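Local coordinates for Ice-binding protein (PDB 3WP9), which binds to the surface of ice crystals, inhibiting their growth and the recrystallization of small ice grains into larger ones, at residues A[190-195]-A[208-213]. Residues are numbered along the deposited sequence; the frame is centred on the assembly and turned at random.
Sequences SVNTGT and TLQKNT
S190 and T208 pair as neighbours on parallel strands, joined where V191 N donates to T208 O (2.9 Å); beyond them both segments turn the corner of a right-handed beta-helix, 192-195 through a type II turn with G194 at positive phi. G194 N donates to Q210 O (3.2 Å), linking the turns through their backbones. N212, buried on the next coil, reaches into the 192-195 turn with its amide. Its ND2 gives a 2.7 Å bond to N192 O, which lies in the amide plane although the donor sits well above the carbonyl's own plane. The same ND2 also donates to T195 O, and these two bonds join the turns. N192 O already takes T195 N within its own turn, while T195 O receives T213 N (3.2 Å) from the face opposite ND2. N212 OD1 accepts Q210 N of its own segment at 2.7 Å, which helps fix the amide's rotation. V191 CG1 packs 3.6 Å from N212 CG, and V191 CG2 meets L209 CD2 as the two side chains run side by side. On the outer face, the extended Q210 lies alongside N192, and its OE1 comes 3.2 Å from T193 OG1. A water lies between S190 OG and T208 OG1, also within donating distance of V191 O. T193 is probably an ice-binding residue, as in related proteins. Strand 22-25 flanks 207-210, touching T208, L209 and Q210; on the other side 171-173 bonds to 189-191, while L201 of strand 200-203 meets V191 and L209 inside the beta-helix.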
ATOM      1  N   SER A 190       7.569  -3.854   3.635  1.00 10.79           N
ATOM      2  CA  SER A 190       8.613  -4.634   3.038  1.00 11.03           C
ATOM      3  C   SER A 190       7.921  -5.562   2.032  1.00 10.40           C
ATOM      4  O   SER A 190       6.978  -6.255   2.432  1.00 12.33           O
ATOM      5  CB  SER A 190       9.312  -5.482   4.175  1.00 13.13           C
ATOM      6  OG  SER A 190      10.114  -6.486   3.623  1.00 15.47           O
ATOM      7  N   VAL A 191       8.497  -5.607   0.814  1.00 10.57           N
ATOM      8  CA  VAL A 191       7.898  -6.465  -0.236  1.00 11.31           C
ATOM      9  C   VAL A 191       9.073  -7.386  -0.693  1.00 10.18           C
ATOM     10  O   VAL A 191      10.099  -6.888  -1.089  1.00 13.40           O
ATOM     11  CB  VAL A 191       7.370  -5.616  -1.379  1.00 10.64           C
ATOM     12  CG1 VAL A 191       6.521  -6.520  -2.271  1.00 12.88           C
ATOM     13  CG2 VAL A 191       6.484  -4.514  -0.856  1.00 11.98           C
ATOM     14  N   ASN A 192       8.928  -8.688  -0.546  1.00 12.96           N
ATOM     15  CA  ASN A 192      10.001  -9.625  -0.864  1.00 12.19           C
ATOM     16  C   ASN A 192      10.010 -10.074  -2.333  1.00 11.72           C
ATOM     17  O   ASN A 192       9.059  -9.725  -3.162  1.00 10.55           O
ATOM     18  CB  ASN A 192      10.032 -10.734   0.175  1.00 14.01           C
ATOM     19  CG  ASN A 192      10.834 -10.324   1.419  1.00 19.78           C
ATOM     20  OD1 ASN A 192      11.379  -9.223   1.500  1.00 19.53           O
ATOM     21  ND2 ASN A 192      10.954 -11.279   2.361  1.00 21.78           N
ATOM     22  N   THR A 193      11.015 -10.832  -2.685  1.00 11.95           N
ATOM     23  CA  THR A 193      11.400 -11.064  -4.093  1.00 12.15           C
ATOM     24  C   THR A 193      10.232 -11.512  -4.982  1.00 10.06           C
ATOM     25  O   THR A 193       9.536 -12.506  -4.659  1.00 11.48           O
ATOM     26  CB  THR A 193      12.400 -12.229  -4.085  1.00 12.99           C
ATOM     27  OG1 THR A 193      13.500 -11.882  -3.217  1.00 15.11           O
ATOM     28  CG2 THR A 193      12.910 -12.552  -5.491  1.00 14.20           C
ATOM     29  N   GLY A 194      10.065 -10.761  -6.082  1.00 10.93           N
ATOM     30  CA  GLY A 194       9.155 -11.221  -7.131  1.00 12.07           C
ATOM     31  C   GLY A 194       7.698 -10.917  -6.964  1.00 15.81           C
ATOM     32  O   GLY A 194       6.874 -11.126  -7.919  1.00 16.85           O
ATOM     33  N   THR A 195       7.301 -10.379  -5.815  1.00 12.25           N
ATOM     34  CA  THR A 195       5.896 -10.119  -5.566  1.00 10.66           C
ATOM     35  C   THR A 195       5.347  -8.955  -6.410  1.00 10.98           C
ATOM     36  O   THR A 195       6.049  -8.013  -6.767  1.00 12.98           O
ATOM     37  CB  THR A 195       5.737  -9.867  -4.042  1.00 10.02           C
ATOM     38  OG1 THR A 195       5.929 -11.136  -3.420  1.00 10.28           O
ATOM     39  CG2 THR A 195       4.386  -9.250  -3.595  1.00  9.95           C
ATOM     40  N   THR A 208      10.664  -1.030   1.411  1.00 11.62           N
ATOM     41  CA  THR A 208      11.776  -1.849   0.851  1.00 12.12           C
ATOM     42  C   THR A 208      11.213  -2.773  -0.235  1.00 12.22           C
ATOM     43  O   THR A 208      10.222  -3.415   0.008  1.00 13.29           O
ATOM     44  CB  THR A 208      12.552  -2.611   2.001  1.00 16.82           C
ATOM     45  OG1 THR A 208      11.724  -3.684   2.524  1.00 19.66           O
ATOM     46  CG2 THR A 208      12.913  -1.623   3.204  1.00 19.41           C
ATOM     47  N   LEU A 209      11.817  -2.770  -1.427  1.00 11.79           N
ATOM     48  CA  LEU A 209      11.341  -3.617  -2.515  1.00 12.18           C
ATOM     49  C   LEU A 209      12.445  -4.592  -2.869  1.00 13.26           C
ATOM     50  O   LEU A 209      13.665  -4.263  -2.736  1.00 13.93           O
ATOM     51  CB  LEU A 209      11.072  -2.790  -3.793  1.00 12.67           C
ATOM     52  CG  LEU A 209      10.061  -1.627  -3.597  1.00 13.79           C
ATOM     53  CD1 LEU A 209      10.001  -0.898  -4.998  1.00 15.40           C
ATOM     54  CD2 LEU A 209       8.700  -2.146  -3.079  1.00 13.79           C
ATOM     55  N   GLN A 210      12.030  -5.764  -3.358  1.00 11.49           N
ATOM     56  CA  GLN A 210      12.989  -6.736  -3.837  1.00 11.84           C
ATOM     57  C   GLN A 210      12.422  -7.299  -5.135  1.00 11.95           C
ATOM     58  O   GLN A 210      11.547  -8.141  -5.082  1.00 11.69           O
ATOM     59  CB  GLN A 210      13.263  -7.905  -2.875  1.00 13.85           C
ATOM     60  CG  GLN A 210      13.912  -7.444  -1.623  1.00 15.19           C
ATOM     61  CD  GLN A 210      13.993  -8.596  -0.589  1.00 19.59           C
ATOM     62  OE1 GLN A 210      13.639  -9.768  -0.869  1.00 22.87           O
ATOM     63  NE2 GLN A 210      14.317  -8.225   0.643  1.00 18.38           N
ATOM     64  N   LYS A 211      12.995  -6.881  -6.274  1.00 13.34           N
ATOM     65  CA  LYS A 211      12.564  -7.433  -7.594  1.00 13.10           C
ATOM     66  C   LYS A 211      11.005  -7.482  -7.777  1.00 13.28           C
ATOM     67  O   LYS A 211      10.449  -8.551  -8.019  1.00 15.44           O
ATOM     68  CB  LYS A 211      13.187  -8.786  -7.872  1.00 14.41           C
ATOM     69  CG  LYS A 211      14.722  -8.704  -7.778  1.00 16.35           C
ATOM     70  CD  LYS A 211      15.365 -10.035  -8.045  1.00 17.24           C
ATOM     71  CE  LYS A 211      16.872  -9.929  -8.228  1.00 19.12           C
ATOM     72  NZ  LYS A 211      17.518 -11.273  -8.005  1.00 26.40           N
ATOM     73  N   ASN A 212      10.333  -6.351  -7.558  1.00 11.59           N
ATOM     74  CA  ASN A 212       8.857  -6.402  -7.541  1.00 12.00           C
ATOM     75  C   ASN A 212       8.292  -5.621  -8.748  1.00 13.37           C
ATOM     76  O   ASN A 212       8.981  -4.889  -9.388  1.00 15.41           O
ATOM     77  CB  ASN A 212       8.309  -5.711  -6.313  1.00 13.58           C
ATOM     78  CG  ASN A 212       8.849  -6.350  -5.019  1.00 12.54           C
ATOM     79  OD1 ASN A 212       9.490  -5.652  -4.172  1.00 13.73           O
ATOM     80  ND2 ASN A 212       8.524  -7.636  -4.834  1.00 13.76           N
ATOM     81  N   THR A 213       7.023  -5.909  -8.935  1.00 14.00           N
ATOM     82  CA  THR A 213       6.219  -5.109  -9.885  1.00 14.77           C
ATOM     83  C   THR A 213       5.203  -4.442  -9.007  1.00 13.37           C
ATOM     84  O   THR A 213       4.383  -5.103  -8.344  1.00 15.42           O
ATOM     85  CB  THR A 213       5.499  -6.059 -10.790  1.00 14.92           C
ATOM     86  OG1 THR A 213       6.463  -6.826 -11.543  1.00 19.30           O
ATOM     87  CG2 THR A 213       4.592  -5.245 -11.786  1.00 20.30           C
TER
HETATM   88  O   HOH W   1      11.825  -6.122   1.116  1.00 16.24           O
HETATM   89  O   HOH W   2       6.349  -9.202  -9.995  1.00 30.00           O